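Local coordinates for protein MgGH51 (Meripilus giganteus, PDB 6ZPY) that hydrolyses terminal alpha-L-arabinofuranosyl residues from arabinose-containing glycans as a retaining GH51 family alpha-L-arabinofuranosidase, at the glycan on Asn245. Numbering follows the deposited sequence.

The glycan on Asn245. Residues 241, 243, 245-246, 255, 307-308, 311. With NAG (2-acetamido-2-deoxy-beta-D-glucopyranose), chain B; NAG (2-acetamido-2-deoxy-beta-D-glucopyranose), chain C; BMA (beta-D-mannopyranose), chain D.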
# COMPACT_ATOMS: atom_id res chain seq x y z
N ARG A 241 -6.50 -13.27 -11.86
CA ARG A 241 -7.00 -12.02 -11.28
C ARG A 241 -7.00 -12.12 -9.75
O ARG A 241 -7.01 -13.20 -9.20
CB ARG A 241 -8.42 -11.78 -11.76
CG ARG A 241 -9.45 -12.76 -11.20
CD ARG A 241 -10.77 -12.59 -11.94
NE ARG A 241 -11.82 -13.33 -11.33
CZ ARG A 241 -12.00 -14.65 -11.41
NH1 ARG A 241 -11.21 -15.40 -12.15
NH2 ARG A 241 -13.01 -15.22 -10.76
N GLN A 243 -8.91 -12.28 -6.38
CA GLN A 243 -10.24 -12.80 -5.98
C GLN A 243 -10.40 -12.62 -4.50
O GLN A 243 -9.59 -13.18 -3.71
CB GLN A 243 -10.43 -14.25 -6.35
CG GLN A 243 -10.36 -14.55 -7.84
CD GLN A 243 -10.89 -15.91 -8.20
OE1 GLN A 243 -11.98 -16.30 -7.77
NE2 GLN A 243 -10.11 -16.67 -8.96
N ASN A 245 -12.28 -13.84 -2.20
CA ASN A 245 -12.60 -14.98 -1.32
C ASN A 245 -11.36 -15.80 -1.05
O ASN A 245 -11.33 -16.52 -0.03
CB ASN A 245 -13.72 -15.83 -1.88
CG ASN A 245 -13.56 -16.14 -3.35
OD1 ASN A 245 -13.44 -15.24 -4.18
ND2 ASN A 245 -13.55 -17.43 -3.66
N ALA A 246 -10.39 -15.71 -1.94
CA ALA A 246 -9.11 -16.43 -1.79
C ALA A 246 -8.26 -15.74 -0.74
O ALA A 246 -7.18 -16.25 -0.41
CB ALA A 246 -8.46 -16.53 -3.12
N PRO A 255 -4.81 -19.73 -1.25
CA PRO A 255 -3.87 -20.36 -2.17
C PRO A 255 -2.76 -19.45 -2.69
O PRO A 255 -1.78 -19.94 -3.23
CB PRO A 255 -4.74 -20.81 -3.34
CG PRO A 255 -5.89 -19.83 -3.28
CD PRO A 255 -6.19 -19.64 -1.80
N PRO A 307 -21.07 -14.62 -13.56
CA PRO A 307 -20.46 -15.15 -12.34
C PRO A 307 -19.47 -14.15 -11.72
O PRO A 307 -19.27 -14.17 -10.50
CB PRO A 307 -19.76 -16.44 -12.79
CG PRO A 307 -20.30 -16.75 -14.18
CD PRO A 307 -20.85 -15.47 -14.75
N TYR A 308 -18.86 -13.32 -12.56
CA TYR A 308 -17.87 -12.34 -12.10
C TYR A 308 -18.58 -11.16 -11.44
O TYR A 308 -18.08 -10.57 -10.46
CB TYR A 308 -16.96 -11.95 -13.26
CG TYR A 308 -16.32 -13.18 -13.82
CD1 TYR A 308 -15.15 -13.71 -13.30
CD2 TYR A 308 -16.90 -13.85 -14.86
CE1 TYR A 308 -14.57 -14.84 -13.86
CE2 TYR A 308 -16.36 -15.01 -15.41
CZ TYR A 308 -15.16 -15.48 -14.93
OH TYR A 308 -14.65 -16.61 -15.46
N GLN A 311 -19.44 -12.39 -8.13
CA GLN A 311 -18.26 -12.37 -7.24
C GLN A 311 -18.03 -10.96 -6.69
O GLN A 311 -17.65 -10.81 -5.50
CB GLN A 311 -17.06 -12.93 -7.96
CG GLN A 311 -15.85 -13.00 -7.05
CD GLN A 311 -14.74 -13.78 -7.70
OE1 GLN A 311 -14.60 -13.75 -8.92
NE2 GLN A 311 -14.03 -14.60 -6.90
C1 NAG B . -13.45 -17.82 -5.01
C2 NAG B . -12.90 -19.24 -5.17
C3 NAG B . -12.90 -19.57 -6.66
C4 NAG B . -14.32 -19.45 -7.23
C5 NAG B . -14.91 -18.08 -6.86
C6 NAG B . -16.38 -18.00 -7.27
C7 NAG B . -11.25 -19.98 -3.56
C8 NAG B . -9.76 -20.02 -3.24
N2 NAG B . -11.52 -19.31 -4.71
O3 NAG B . -12.45 -20.90 -6.81
O4 NAG B . -14.24 -19.53 -8.65
O5 NAG B . -14.81 -17.78 -5.48
O6 NAG B . -16.95 -19.31 -6.76
O7 NAG B . -12.11 -20.52 -2.83
C1 NAG C . -14.97 -20.58 -9.24
C2 NAG C . -15.18 -20.23 -10.71
C3 NAG C . -15.85 -21.38 -11.42
C4 NAG C . -15.04 -22.67 -11.19
C5 NAG C . -14.86 -22.93 -9.69
C6 NAG C . -14.05 -24.16 -9.32
C7 NAG C . -15.42 -17.82 -11.04
C8 NAG C . -16.33 -16.63 -11.02
N2 NAG C . -15.96 -18.99 -10.76
O3 NAG C . -15.98 -21.08 -12.81
O4 NAG C . -15.74 -23.83 -11.67
O5 NAG C . -14.23 -21.78 -9.13
O6 NAG C . -12.91 -23.84 -10.03
O7 NAG C . -14.21 -17.75 -11.26
C1 BMA D . -15.21 -24.44 -12.87
C2 BMA D . -15.65 -25.90 -12.92
C3 BMA D . -15.06 -26.65 -14.10
C4 BMA D . -15.50 -25.86 -15.31
C5 BMA D . -15.31 -24.32 -15.22
C6 BMA D . -15.77 -23.65 -16.55
O2 BMA D . -17.07 -25.84 -12.94
O3 BMA D . -15.39 -28.06 -14.17
O4 BMA D . -14.67 -26.35 -16.36
O5 BMA D . -15.77 -23.75 -13.96
O6 BMA D . -16.94 -22.80 -16.50
O HOH W 1 -11.67 -18.96 -10.11
O HOH W 2 -14.14 -19.62 -1.68
O HOH W 3 -13.22 -18.11 -14.06
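The guanidinium of Arg241 is sandwiched between two side chains. CE1 of Tyr308 lies over the centre of one face, and the amide carbon CD of Gln243 covers the other face nearer its rim. At its edge, in plane, stands OE1 of Gln311. The Tyr308 ring in turn carries the acetamide methyl C8 of NAG (chain C) on one face, offset toward the rim, with Arg241 NE at its edge. CB of Pro307 also touches NAG (chain C) C8, at 3.9 Å.

NH2 of Arg241 makes two hydrogen bonds. In one, Arg241 NH2 reaches the acetamide oxygen O7 of NAG (chain C) at 2.8 Å, 16° out of the guanidinium plane. In the other, almost straight, Arg241 NH2 meets a lone pair of Gln311 OE1 at 2.8 Å. The Gln311 chain is extended, with CG anti to the backbone N (chi1 -176°), so its amide reaches from helix 306-320 to Gln243 in a loop and to Asn245 in the 3-10 helix 244-247. Gln311 NE2 donates one hydrogen bond to Gln243 OE1 at 2.8 Å and another to Asn245 OD1 at 2.8 Å, both close to its amide plane and on lone pairs. An alanine in place of Gln311 would remove the hydrogen bonds of this side-chain amide and would probably leave Arg241, Gln243 and the Asn245 amide less firmly oriented beneath the glycan.

Asn245 ND2 is bonded to C1 of NAG (chain B) at 1.4 Å, an N-glycosidic link in an Asn-Ala-Thr sequon. The methyl NAG (chain B) C8 rests against Ala246 CB at 3.7 Å and the Pro255 ring. Water 1 joins Gln243 NE2 to O4 of NAG (chain B) and O7 of NAG (chain C). Within the glycan, O3 of NAG (chain B) donates a hydrogen bond to O5 of NAG (chain C) at 3.1 Å. The poorly ordered BMA has no protein cover. The site is an N-glycosylation site whose chitobiose core lies along the protein surface; it probably shields this surface and may add stability.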